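MMS19 nucleotide excision repair protein homolog (Mus musculus, PDB 6TBL) is probably, as a whole protein, a key part of the cytosolic machinery that inserts iron-sulfur clusters into DNA-metabolism proteins, this chain being its C-terminal HEAT-repeat part. Local coordinates at residues Q25-L36 against F54-V65. Sequence-based numbering, arbitrary orientation.
Sequences QLSTLSCLQPLL and FLNLSSSYSMAV
Two successive HEAT repeats meet where Leu29, Leu32 and Leu36 of helix 22-38 receive the Phe54 ring from helix 47-57. Leu32 CD1 lies in the ring plane at its edge, 3.9 Å from Phe54 CE1, and Leu36 CD1 also meets the edge, near the plane, 3.7 Å from Phe54 CE2. Leu29 CD2 comes obliquely, 3.6 Å from Phe54 CE1, while Leu29 CD1 is 4.0 Å from Leu57 CD1. Were Phe54 an alanine, Leu32 and Leu36 would lose the ring edge they rest on, and a gap would probably open beside Leu29 CD2. Leu57 CD2 rests against the Gln25 amide, 3.5 Å from Gln25 CD; the glutamine chain, extended beyond CG (chi2 168°), carries the amide there, and its NE2 is hydrogen-bonded to Cys19 O. At the start of helix 63-76, Val65 CG2 is 3.6 Å from Leu26 CG and Ala64 CB 3.9 Å from Leu26 CD1. Ser62 OG N-caps this helix, accepting from Val65 N (3.3 Å, N-H...acceptor angle 160°) and weakly from Ala64 N. Largely apolar and mostly buried, the contact packs helix 22-38 on both helices of the following repeat; Cys72 of helix 63-76 touches Leu29 and Phe54, and Leu13 of helix 9-16 touches Leu32.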
# COMPACT_ATOMS: atom_id res chain seq x y z
N GLN A 25 -3.82 6.75 39.46
CA GLN A 25 -4.06 6.96 38.03
C GLN A 25 -5.55 6.84 37.71
O GLN A 25 -6.12 7.72 37.05
CB GLN A 25 -3.23 5.98 37.21
CG GLN A 25 -1.73 6.15 37.39
CD GLN A 25 -0.93 5.01 36.81
OE1 GLN A 25 -1.48 3.97 36.45
NE2 GLN A 25 0.38 5.19 36.71
N LEU A 26 -6.18 5.76 38.16
CA LEU A 26 -7.63 5.64 38.00
C LEU A 26 -8.36 6.80 38.65
O LEU A 26 -9.39 7.25 38.14
CB LEU A 26 -8.11 4.31 38.60
CG LEU A 26 -7.82 3.07 37.75
CD1 LEU A 26 -8.22 1.81 38.49
CD2 LEU A 26 -8.54 3.17 36.42
N SER A 27 -7.84 7.31 39.77
CA SER A 27 -8.50 8.40 40.48
C SER A 27 -8.49 9.68 39.66
O SER A 27 -9.53 10.31 39.45
CB SER A 27 -7.84 8.62 41.84
OG SER A 27 -8.45 9.68 42.54
N THR A 28 -7.31 10.08 39.17
CA THR A 28 -7.24 11.33 38.41
C THR A 28 -7.92 11.21 37.05
O THR A 28 -8.49 12.19 36.56
CB THR A 28 -5.78 11.77 38.25
OG1 THR A 28 -5.72 12.96 37.46
CG2 THR A 28 -4.96 10.68 37.58
N LEU A 29 -7.89 10.03 36.44
CA LEU A 29 -8.54 9.85 35.14
C LEU A 29 -10.05 10.01 35.25
O LEU A 29 -10.69 10.52 34.32
CB LEU A 29 -8.18 8.49 34.55
CG LEU A 29 -6.77 8.33 33.98
CD1 LEU A 29 -6.46 6.87 33.71
CD2 LEU A 29 -6.62 9.15 32.71
N SER A 30 -10.64 9.58 36.37
CA SER A 30 -12.08 9.75 36.54
C SER A 30 -12.47 11.21 36.71
O SER A 30 -13.64 11.55 36.52
CB SER A 30 -12.56 8.94 37.75
OG SER A 30 -12.03 9.47 38.96
N CYS A 31 -11.52 12.08 37.06
CA CYS A 31 -11.78 13.51 37.13
C CYS A 31 -11.52 14.21 35.81
O CYS A 31 -12.20 15.19 35.49
CB CYS A 31 -10.91 14.15 38.21
SG CYS A 31 -11.26 13.59 39.87
N LEU A 32 -10.54 13.73 35.04
CA LEU A 32 -10.13 14.42 33.82
C LEU A 32 -11.14 14.26 32.70
O LEU A 32 -11.37 15.19 31.93
CB LEU A 32 -8.75 13.92 33.39
CG LEU A 32 -7.61 14.35 34.30
CD1 LEU A 32 -6.32 13.63 33.94
CD2 LEU A 32 -7.41 15.86 34.21
N GLN A 33 -11.77 13.08 32.59
CA GLN A 33 -12.71 12.85 31.49
C GLN A 33 -13.87 13.84 31.49
O GLN A 33 -14.14 14.41 30.42
CB GLN A 33 -13.20 11.40 31.53
CG GLN A 33 -14.33 11.13 30.55
CD GLN A 33 -14.68 9.66 30.47
OE1 GLN A 33 -13.98 8.81 31.02
NE2 GLN A 33 -15.77 9.35 29.77
N PRO A 34 -14.58 14.08 32.59
CA PRO A 34 -15.64 15.10 32.54
C PRO A 34 -15.12 16.49 32.24
O PRO A 34 -15.81 17.28 31.58
CB PRO A 34 -16.28 15.03 33.94
CG PRO A 34 -15.89 13.69 34.47
CD PRO A 34 -14.53 13.43 33.91
N LEU A 35 -13.91 16.82 32.71
CA LEU A 35 -13.33 18.12 32.39
C LEU A 35 -13.08 18.26 30.89
O LEU A 35 -13.28 19.34 30.32
CB LEU A 35 -12.03 18.32 33.17
CG LEU A 35 -12.14 18.27 34.70
CD1 LEU A 35 -10.78 18.44 35.34
CD2 LEU A 35 -13.12 19.32 35.21
N LEU A 36 -12.65 17.18 30.24
CA LEU A 36 -12.47 17.22 28.79
C LEU A 36 -13.79 17.42 28.07
O LEU A 36 -13.82 18.05 27.01
CB LEU A 36 -11.79 15.94 28.31
CG LEU A 36 -10.38 15.67 28.84
CD1 LEU A 36 -9.89 14.29 28.42
CD2 LEU A 36 -9.42 16.75 28.35
N PHE A 54 -1.88 10.23 28.58
CA PHE A 54 -2.96 9.29 28.29
C PHE A 54 -2.45 8.10 27.49
O PHE A 54 -2.82 6.95 27.76
CB PHE A 54 -4.10 9.99 27.55
CG PHE A 54 -4.90 10.93 28.40
CD1 PHE A 54 -4.76 10.94 29.78
CD2 PHE A 54 -5.79 11.82 27.81
CE1 PHE A 54 -5.50 11.81 30.55
CE2 PHE A 54 -6.53 12.69 28.58
CZ PHE A 54 -6.39 12.69 29.96
N LEU A 55 -1.59 8.35 26.50
CA LEU A 55 -1.04 7.26 25.70
C LEU A 55 -0.17 6.33 26.54
O LEU A 55 -0.24 5.11 26.38
CB LEU A 55 -0.25 7.82 24.51
CG LEU A 55 -1.06 8.54 23.44
CD1 LEU A 55 -0.15 9.16 22.39
CD2 LEU A 55 -2.05 7.58 22.78
N ASN A 56 0.64 6.89 27.43
CA ASN A 56 1.46 6.06 28.31
C ASN A 56 0.58 5.18 29.19
O ASN A 56 0.86 3.99 29.37
CB ASN A 56 2.38 6.92 29.16
CG ASN A 56 3.44 7.62 28.34
OD1 ASN A 56 4.48 7.03 28.03
ND2 ASN A 56 3.19 8.87 27.98
N LEU A 57 -0.49 5.75 29.75
CA LEU A 57 -1.36 4.99 30.63
C LEU A 57 -2.16 3.93 29.88
O LEU A 57 -2.64 2.98 30.50
CB LEU A 57 -2.30 5.94 31.37
CG LEU A 57 -1.62 6.90 32.34
CD1 LEU A 57 -2.63 7.89 32.90
CD2 LEU A 57 -0.94 6.14 33.47
N SER A 58 -2.32 4.08 28.56
CA SER A 58 -3.01 3.07 27.77
C SER A 58 -2.22 1.78 27.61
O SER A 58 -2.72 0.84 27.00
CB SER A 58 -3.35 3.63 26.39
OG SER A 58 -2.17 3.92 25.66
N SER A 59 -0.99 1.72 28.14
CA SER A 59 -0.16 0.53 28.09
C SER A 59 0.25 0.08 29.49
O SER A 59 1.29 -0.55 29.66
CB SER A 59 1.07 0.77 27.22
OG SER A 59 1.79 1.90 27.67
N SER A 60 -0.57 0.40 30.49
CA SER A 60 -0.26 0.03 31.86
C SER A 60 -0.55 -1.44 32.10
O SER A 60 -1.24 -2.11 31.31
CB SER A 60 -1.05 0.89 32.84
OG SER A 60 -2.42 0.52 32.84
N TYR A 61 -0.03 -1.96 33.21
CA TYR A 61 -0.31 -3.34 33.58
C TYR A 61 -1.77 -3.53 33.96
O TYR A 61 -2.32 -4.62 33.78
CB TYR A 61 0.60 -3.76 34.74
CG TYR A 61 0.37 -5.17 35.23
CD1 TYR A 61 0.96 -6.25 34.59
CD2 TYR A 61 -0.42 -5.42 36.35
CE1 TYR A 61 0.75 -7.55 35.04
CE2 TYR A 61 -0.63 -6.70 36.80
CZ TYR A 61 -0.04 -7.77 36.15
OH TYR A 61 -0.25 -9.05 36.60
N SER A 62 -2.42 -2.48 34.47
CA SER A 62 -3.80 -2.58 34.92
C SER A 62 -4.76 -2.48 33.74
O SER A 62 -4.65 -1.57 32.91
CB SER A 62 -4.10 -1.48 35.94
OG SER A 62 -5.48 -1.41 36.22
N MET A 63 -5.69 -3.43 33.66
CA MET A 63 -6.71 -3.38 32.62
C MET A 63 -7.63 -2.18 32.81
O MET A 63 -8.05 -1.54 31.83
CB MET A 63 -7.52 -4.67 32.61
CG MET A 63 -8.45 -4.83 31.42
SD MET A 63 -9.71 -6.08 31.70
CE MET A 63 -8.78 -7.29 32.65
N ALA A 64 -7.96 -1.84 34.06
CA ALA A 64 -8.86 -0.72 34.32
C ALA A 64 -8.21 0.61 33.95
O ALA A 64 -8.89 1.52 33.47
CB ALA A 64 -9.29 -0.72 35.78
N VAL A 65 -6.90 0.73 34.16
CA VAL A 65 -6.21 1.96 33.80
C VAL A 65 -6.18 2.14 32.29
O VAL A 65 -6.46 3.23 31.77
CB VAL A 65 -4.79 1.97 34.41
CG1 VAL A 65 -3.99 3.16 33.88
CG2 VAL A 65 -4.86 2.02 35.92